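Local coordinates for hypothetical protein, GDSL-like Lipase/Acylhydrolase family protein (Bacteroides uniformis, PDB 4M8K) that is a putative hydrolase of the GDSL-like lipase/acylhydrolase family that probably hydrolyses ester bonds of a substrate not yet identified, at residues 122-127 / 172-177; 43-46 / 52-55; 133-138 / 187-192. One frame throughout, in Å; residues are numbered along the deposited sequence. Where two conformers were deposited one is given.

Contact 1 (122-127 / 172-177); sequences NDSWAG and SELSEE. With ACT (acetate ion), chain C.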
# COMPACT_ATOMS: atom_id res chain seq x y z
N ASN A 122 8.11 -5.12 -2.43
CA ASN A 122 9.12 -5.85 -1.71
C ASN A 122 8.98 -7.38 -1.88
O ASN A 122 9.98 -8.09 -1.95
CB ASN A 122 9.12 -5.44 -0.25
CG ASN A 122 9.61 -4.01 -0.07
OD1 ASN A 122 10.74 -3.67 -0.44
ND2 ASN A 122 8.76 -3.17 0.49
N ASP A 123 7.75 -7.87 -1.97
CA ASP A 123 7.56 -9.31 -2.25
C ASP A 123 8.22 -9.66 -3.57
O ASP A 123 8.91 -10.69 -3.69
CB ASP A 123 6.08 -9.69 -2.27
CG ASP A 123 5.36 -9.31 -0.97
OD1 ASP A 123 5.18 -8.07 -0.75
OD2 ASP A 123 5.04 -10.22 -0.12
N SER A 124 8.08 -8.78 -4.56
CA SER A 124 8.71 -8.96 -5.88
C SER A 124 10.22 -8.85 -5.80
O SER A 124 10.94 -9.74 -6.23
CB SER A 124 8.15 -7.97 -6.86
OG SER A 124 8.53 -8.29 -8.18
N TRP A 125 10.71 -7.75 -5.24
CA TRP A 125 12.14 -7.54 -5.19
C TRP A 125 12.85 -8.55 -4.32
O TRP A 125 13.97 -8.90 -4.61
CB TRP A 125 12.46 -6.19 -4.67
CG TRP A 125 12.10 -5.04 -5.54
CD1 TRP A 125 11.66 -5.07 -6.82
CD2 TRP A 125 12.25 -3.66 -5.20
NE1 TRP A 125 11.47 -3.79 -7.30
CE2 TRP A 125 11.83 -2.90 -6.31
CE3 TRP A 125 12.65 -3.00 -4.04
CZ2 TRP A 125 11.81 -1.50 -6.30
CZ3 TRP A 125 12.63 -1.59 -4.01
CH2 TRP A 125 12.25 -0.86 -5.15
N ALA A 126 12.22 -9.03 -3.25
CA ALA A 126 12.88 -10.02 -2.39
C ALA A 126 12.77 -11.46 -2.89
O ALA A 126 13.45 -12.33 -2.34
CB ALA A 126 12.33 -9.95 -0.97
N GLY A 127 11.97 -11.71 -3.92
CA GLY A 127 11.86 -13.04 -4.46
C GLY A 127 11.11 -13.98 -3.52
O GLY A 127 11.42 -15.14 -3.44
N SER A 172 4.16 -0.30 -10.91
CA SER A 172 4.71 -0.74 -12.18
C SER A 172 6.02 -1.49 -11.95
O SER A 172 6.65 -1.36 -10.89
CB SER A 172 4.95 0.47 -13.08
OG SER A 172 5.84 1.36 -12.43
N GLU A 173 6.42 -2.27 -12.95
CA GLU A 173 7.74 -2.91 -13.05
C GLU A 173 7.97 -4.01 -12.01
O GLU A 173 9.08 -4.32 -11.66
CB GLU A 173 8.84 -1.84 -13.01
CG GLU A 173 8.65 -0.81 -14.12
CD GLU A 173 9.64 0.34 -14.03
OE1 GLU A 173 9.54 1.15 -13.11
OE2 GLU A 173 10.53 0.43 -14.87
N LEU A 174 6.90 -4.63 -11.54
CA LEU A 174 7.02 -5.82 -10.68
C LEU A 174 7.00 -7.12 -11.48
O LEU A 174 6.63 -7.14 -12.63
CB LEU A 174 5.92 -5.83 -9.63
CG LEU A 174 5.86 -4.59 -8.72
CD1 LEU A 174 4.85 -4.86 -7.62
CD2 LEU A 174 7.20 -4.17 -8.12
N SER A 175 7.38 -8.23 -10.84
CA SER A 175 7.32 -9.53 -11.51
C SER A 175 5.97 -9.77 -12.08
O SER A 175 4.97 -9.32 -11.56
CB SER A 175 7.70 -10.67 -10.54
OG SER A 175 6.76 -10.90 -9.53
N GLU A 176 5.96 -10.55 -13.17
CA GLU A 176 4.74 -11.01 -13.79
C GLU A 176 3.87 -11.72 -12.80
O GLU A 176 2.69 -11.49 -12.74
CB GLU A 176 5.10 -12.00 -14.91
CG GLU A 176 4.06 -12.04 -16.01
CD GLU A 176 4.56 -12.75 -17.28
OE1 GLU A 176 5.16 -13.87 -17.21
OE2 GLU A 176 4.36 -12.18 -18.36
N GLU A 177 4.46 -12.59 -12.01
CA GLU A 177 3.69 -13.37 -11.03
C GLU A 177 3.05 -12.53 -9.91
O GLU A 177 1.90 -12.74 -9.59
CB GLU A 177 4.54 -14.49 -10.44
CG GLU A 177 4.70 -15.59 -11.47
CD GLU A 177 5.72 -16.64 -11.09
OE1 GLU A 177 6.23 -16.62 -9.95
OE2 GLU A 177 6.02 -17.50 -11.95
C ACT C . 10.19 -0.29 -0.53
O ACT C . 11.26 0.33 -0.43
OXT ACT C . 9.56 -0.58 0.49
CH3 ACT C . 9.62 -0.69 -1.85
O HOH W 1 10.64 -2.88 -9.93

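Contact 2 (43-46 / 52-55); sequences LCWY and KKEN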
# COMPACT_ATOMS: atom_id res chain seq x y z
N LEU A 43 9.70 2.16 9.76
CA LEU A 43 10.79 2.64 8.92
C LEU A 43 10.27 3.45 7.76
O LEU A 43 9.25 3.12 7.14
CB LEU A 43 11.66 1.49 8.40
CG LEU A 43 12.35 0.67 9.49
CD1 LEU A 43 13.15 -0.46 8.84
CD2 LEU A 43 13.24 1.53 10.39
N CYS A 44 10.99 4.52 7.48
CA CYS A 44 10.69 5.41 6.33
C CYS A 44 11.82 5.47 5.31
O CYS A 44 12.97 5.24 5.65
CB CYS A 44 10.43 6.80 6.88
SG CYS A 44 8.89 6.94 7.84
N TRP A 45 11.51 5.84 4.08
CA TRP A 45 12.48 5.99 3.03
C TRP A 45 12.69 7.46 2.69
O TRP A 45 13.79 7.85 2.40
CB TRP A 45 11.99 5.22 1.80
CG TRP A 45 13.06 4.91 0.77
CD1 TRP A 45 13.82 3.80 0.72
CD2 TRP A 45 13.42 5.70 -0.38
NE1 TRP A 45 14.63 3.85 -0.37
CE2 TRP A 45 14.38 4.99 -1.08
CE3 TRP A 45 12.97 6.93 -0.90
CZ2 TRP A 45 14.98 5.50 -2.23
CZ3 TRP A 45 13.51 7.39 -2.04
CH2 TRP A 45 14.54 6.71 -2.70
N TYR A 46 11.63 8.25 2.74
CA TYR A 46 11.71 9.68 2.43
C TYR A 46 11.81 10.57 3.68
O TYR A 46 11.15 10.34 4.66
CB TYR A 46 10.47 10.10 1.66
CG TYR A 46 10.27 9.43 0.30
CD1 TYR A 46 10.83 9.99 -0.84
CD2 TYR A 46 9.52 8.25 0.16
CE1 TYR A 46 10.68 9.39 -2.09
CE2 TYR A 46 9.36 7.66 -1.10
CZ TYR A 46 9.91 8.23 -2.21
OH TYR A 46 9.74 7.67 -3.46
N LYS A 52 20.10 10.58 3.35
CA LYS A 52 19.77 11.15 2.06
C LYS A 52 19.75 10.13 0.91
O LYS A 52 20.65 9.32 0.78
CB LYS A 52 20.80 12.21 1.75
CG LYS A 52 20.58 12.91 0.44
CD LYS A 52 21.88 13.53 -0.05
CE LYS A 52 21.62 14.51 -1.18
NZ LYS A 52 20.70 13.90 -2.20
N LYS A 53 18.73 10.22 0.07
CA LYS A 53 18.53 9.35 -1.08
C LYS A 53 18.84 10.13 -2.37
O LYS A 53 18.79 11.34 -2.35
CB LYS A 53 17.07 8.88 -1.10
CG LYS A 53 16.61 8.12 0.16
CD LYS A 53 17.38 6.80 0.34
CE LYS A 53 16.85 5.93 1.46
NZ LYS A 53 16.56 6.77 2.66
N GLU A 54 19.23 9.47 -3.45
CA GLU A 54 19.40 10.15 -4.76
C GLU A 54 18.05 10.09 -5.43
O GLU A 54 17.80 9.27 -6.28
CB GLU A 54 20.53 9.52 -5.59
CG GLU A 54 21.84 9.56 -4.80
CD GLU A 54 22.27 10.99 -4.47
OE1 GLU A 54 22.45 11.78 -5.42
OE2 GLU A 54 22.40 11.35 -3.27
N ASN A 55 17.17 10.98 -4.95
CA ASN A 55 15.78 11.03 -5.31
C ASN A 55 15.31 12.42 -4.87
O ASN A 55 15.69 12.91 -3.79
CB ASN A 55 14.99 9.90 -4.58
CG ASN A 55 13.47 9.97 -4.82
OD1 ASN A 55 12.80 10.95 -4.47
ND2 ASN A 55 12.91 8.89 -5.40
O HOH W 2 15.73 5.38 4.86

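Contact 3 (133-138 / 187-192); sequences YQYDGW and RHYGIE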
# COMPACT_ATOMS: atom_id res chain seq x y z
N TYR A 133 -2.88 -19.77 -4.95
CA TYR A 133 -4.10 -19.05 -4.61
C TYR A 133 -4.79 -19.83 -3.52
O TYR A 133 -4.80 -21.05 -3.55
CB TYR A 133 -5.02 -18.92 -5.81
CG TYR A 133 -4.39 -18.09 -6.88
CD1 TYR A 133 -4.26 -16.72 -6.71
CD2 TYR A 133 -3.86 -18.67 -8.04
CE1 TYR A 133 -3.69 -15.93 -7.67
CE2 TYR A 133 -3.23 -17.88 -9.01
CZ TYR A 133 -3.17 -16.50 -8.83
OH TYR A 133 -2.58 -15.67 -9.77
N GLN A 134 -5.31 -19.13 -2.53
CA GLN A 134 -5.82 -19.74 -1.33
C GLN A 134 -6.83 -18.82 -0.69
O GLN A 134 -6.50 -17.75 -0.14
CB GLN A 134 -4.67 -20.08 -0.34
CG GLN A 134 -5.15 -20.80 0.93
CD GLN A 134 -4.01 -21.24 1.89
OE1 GLN A 134 -2.83 -20.97 1.68
NE2 GLN A 134 -4.39 -21.90 2.95
N TYR A 135 -8.09 -19.27 -0.66
CA TYR A 135 -9.16 -18.40 -0.20
C TYR A 135 -9.79 -18.76 1.17
O TYR A 135 -10.81 -18.21 1.56
CB TYR A 135 -10.21 -18.36 -1.33
CG TYR A 135 -9.62 -17.83 -2.62
CD1 TYR A 135 -9.25 -16.51 -2.74
CD2 TYR A 135 -9.36 -18.67 -3.71
CE1 TYR A 135 -8.70 -16.03 -3.91
CE2 TYR A 135 -8.80 -18.19 -4.91
CZ TYR A 135 -8.48 -16.86 -5.01
OH TYR A 135 -7.92 -16.33 -6.15
N ASP A 136 -9.16 -19.66 1.92
CA ASP A 136 -9.56 -19.96 3.29
C ASP A 136 -8.49 -20.87 3.90
O ASP A 136 -7.65 -21.40 3.16
CB ASP A 136 -10.94 -20.62 3.37
CG ASP A 136 -11.78 -20.11 4.57
OD1 ASP A 136 -11.23 -19.92 5.72
OD2 ASP A 136 -13.00 -19.90 4.40
N GLY A 137 -8.55 -21.08 5.20
CA GLY A 137 -7.75 -22.12 5.88
C GLY A 137 -6.27 -21.77 6.09
O GLY A 137 -5.44 -22.65 6.32
N TRP A 138 -5.95 -20.49 6.02
CA TRP A 138 -4.56 -20.03 6.06
C TRP A 138 -3.86 -20.40 7.36
O TRP A 138 -4.29 -19.99 8.47
CB TRP A 138 -4.50 -18.54 5.90
CG TRP A 138 -5.22 -17.99 4.69
CD1 TRP A 138 -4.75 -17.93 3.43
CD2 TRP A 138 -6.52 -17.42 4.66
NE1 TRP A 138 -5.66 -17.35 2.60
CE2 TRP A 138 -6.75 -16.99 3.33
CE3 TRP A 138 -7.51 -17.19 5.62
CZ2 TRP A 138 -7.94 -16.41 2.92
CZ3 TRP A 138 -8.69 -16.59 5.22
CH2 TRP A 138 -8.90 -16.22 3.88
N ARG A 187 -9.69 -9.27 -8.14
CA ARG A 187 -10.94 -9.68 -8.84
C ARG A 187 -11.77 -10.69 -8.00
O ARG A 187 -13.01 -10.56 -7.87
CB ARG A 187 -10.63 -10.22 -10.24
CG ARG A 187 -11.89 -10.68 -11.03
CD ARG A 187 -11.77 -12.00 -11.83
NE ARG A 187 -11.25 -13.13 -11.03
CZ ARG A 187 -11.97 -13.89 -10.21
NH1 ARG A 187 -13.27 -13.69 -10.07
NH2 ARG A 187 -11.40 -14.88 -9.52
N HIS A 188 -11.10 -11.66 -7.38
CA HIS A 188 -11.81 -12.60 -6.52
C HIS A 188 -12.60 -11.84 -5.45
O HIS A 188 -13.74 -12.10 -5.24
CB HIS A 188 -10.84 -13.57 -5.84
CG HIS A 188 -11.51 -14.57 -4.93
ND1 HIS A 188 -11.98 -15.80 -5.38
CD2 HIS A 188 -11.83 -14.51 -3.61
CE1 HIS A 188 -12.55 -16.45 -4.38
NE2 HIS A 188 -12.49 -15.69 -3.30
N TYR A 189 -11.95 -10.91 -4.76
CA TYR A 189 -12.56 -10.21 -3.64
C TYR A 189 -13.36 -8.95 -4.03
O TYR A 189 -13.95 -8.30 -3.16
CB TYR A 189 -11.48 -9.90 -2.59
CG TYR A 189 -11.03 -11.16 -1.83
CD1 TYR A 189 -11.82 -11.73 -0.83
CD2 TYR A 189 -9.85 -11.80 -2.16
CE1 TYR A 189 -11.40 -12.86 -0.15
CE2 TYR A 189 -9.44 -12.94 -1.52
CZ TYR A 189 -10.20 -13.45 -0.49
OH TYR A 189 -9.75 -14.61 0.11
N GLY A 190 -13.47 -8.67 -5.33
CA GLY A 190 -14.27 -7.53 -5.80
C GLY A 190 -13.64 -6.21 -5.37
O GLY A 190 -14.35 -5.28 -5.06
N ILE A 191 -12.33 -6.19 -5.24
CA ILE A 191 -11.60 -4.98 -4.92
C ILE A 191 -10.99 -4.37 -6.19
O ILE A 191 -10.24 -5.07 -6.93
CB ILE A 191 -10.44 -5.29 -3.96
CG1 ILE A 191 -10.92 -5.79 -2.60
CG2 ILE A 191 -9.52 -4.07 -3.81
CD1 ILE A 191 -11.95 -4.93 -1.94
N GLU A 192 -11.23 -3.08 -6.42
CA GLU A 192 -10.56 -2.36 -7.54
C GLU A 192 -9.04 -2.34 -7.41
O GLU A 192 -8.48 -2.01 -6.34
CB GLU A 192 -11.07 -0.91 -7.69
CG GLU A 192 -10.27 -0.02 -8.66
CD GLU A 192 -11.00 0.45 -9.90
OE1 GLU A 192 -12.01 1.16 -9.73
OE2 GLU A 192 -10.52 0.17 -11.04
O HOH W 3 -11.75 -15.72 1.32

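Contact 1 (122-127 / 172-177)
Ser-124 and Ser-175 bring the two backbones closest, with their CA atoms 5.8 Å apart, where the last turn of helix 121-126 faces the start of helix 176-189. The first helix closes at Gly-127 in a Schellman motif; the second opens with Ser-175 as its N-cap. Residues 172-175 run past the side of the short helix in extended or turning conformations.

The main link joins a side chain to the backbone. Ser-175 N donates to Ser-124 OG over 2.9 Å, and the bond is nearly straight, with an angle of 171° at the hydrogen. Ser-124 can receive it because its hydroxyl stands opposite its own backbone N (chi1 -168°) and reaches out from the helix. Ser-175 OG lies 3.4 Å from Ser-124 OG, at best a weak bond; the firmer role of Ser-175 OG is to accept from Val-178 N in the first turn of its helix. Leu-174 lies alongside, its CB 3.9 Å from Ser-124 OG, while its CD2 approaches the Trp-125 indole obliquely. Trp-125 NE1 donates in the ring plane to a water 2.9 Å away, which in turn donates to Glu-173 O.

On the same helix, Asn-122 ND2 gives a 2.7 Å bond to acetate OXT. Ser-29, Gly-84 and His-205 also bind this acetate, a set consistent with the Ser-Gly-Asn-His active site of SGNH hydrolases. The contact thus ties the helix carrying the probable oxyanion-hole asparagine to the N-terminal end of helix 176-189 by one direct backbone-to-hydroxyl bond and one water bridge.

Contact 2 (43-46 / 52-55)
Within the long loop between strand 22-27 and helix 64-71, Trp-45 and Lys-53 pair beside the acetate-occupied site, where Trp-45 also stacks with His-205. The aliphatic chain of Lys-53 runs beneath the indole: CB lies near CH2, CD near CZ2, and CE sits 3.6 Å from the centroid of the five-membered ring, a CH-pi contact over the face. A bend at chi4 (-44°) then lifts NZ away from the face toward the carbonyl of Trp-45, yet it stays over the five-membered ring, 4.4 Å from that centroid, a cation-pi contact. Lys-53 NZ donates to Trp-45 O over 3.0 Å, in the carbonyl plane and on a lone pair. It also reaches Glu-51 O, and a water links it to Cys-44 O.

Asn-55 meets the six-membered end of the indole, its ND2 3.7 Å from Trp-45 CZ3, with amide and ring planes 79° apart. Its OD1, which accepts from Val-57 N, lies at the edge of the Tyr-46 ring, 3.5 Å from CE1. Asn-55 ND2 and Tyr-46 OH both bond to Pro-206 O, just after His-205. Lysine over an indole face is a classic cation-pi and CH-pi pairing, here on a tryptophan beside the probable SGNH-hydrolase active site.

Contact 3 (133-138 / 187-192)
Tyr-135 and His-188 stack face to face at the core of a surface aromatic cluster that Tyr-189 completes, joining the loop before helix 146-160 to the end of helix 176-189. That helix ends in a Schellman motif at Gly-190. The stack is close, with ring centroids 3.6 Å apart and planes at 14°, and the two side chains run antiparallel, each root beside the other's tip.

Followed outward, Tyr-135 therefore meets the imidazole tip first and its root last. CB lies 4.0 Å from His-188 NE2, and CG comes nearer to the same nitrogen. CD1 has two neighbours: the imidazole over the face, and Tyr-189 OH at the ring edge, 3.5 Å away. Next along the ring, CE1 sits 3.3 Å from His-188 CG, the shortest approach between the two segments. On the far side of the ring, CD2 faces His-188 CE1 and CE2 faces ND1, both more distantly. CZ lies over the ND1 side, and the terminal OH ends 4.0 Å from His-188 CB. The imidazole reaches back over the tyrosine because His-188 CG lies opposite its own backbone N (chi1 -180°). The Tyr-135 side chain also touches Cys-151 of helix 146-160. With an alanine here, the imidazole would probably lose its stacking partner and be held less firmly, with a gap opened beside Tyr-189.

Tyr-189 comes in obliquely, its ring at 56° to that of Tyr-135, and its hydroxyl also reaches the edge of the Trp-138 indole, 3.8 Å from CZ2. Trp-138 is tied back into its own loop by a bond from NE1 to Gln-134 O. Across the cluster, one water donates to Tyr-135 O and lies 2.6 Å from Tyr-189 OH.

In the fold
Contacts 1 and 2 both border the acetate site: contact 1 supplies Asn-122, which binds the acetate, and contact 2 brings the Trp-45 side chain to about 4 Å from it. Their centres are 20 Å apart and their nearest atoms about 7 Å, so the ligand and His-205 relate them without direct touch. Contact 3 shares helix 176-189 with contact 1, which engages its start while contact 3 engages its end; their centres lie 19 Å apart and their segments alternate along the chain. Contacts 2 and 3, 33 Å apart between centres, fall on opposite sides of the chain's centre, placing the aromatic cluster away from the probable active site.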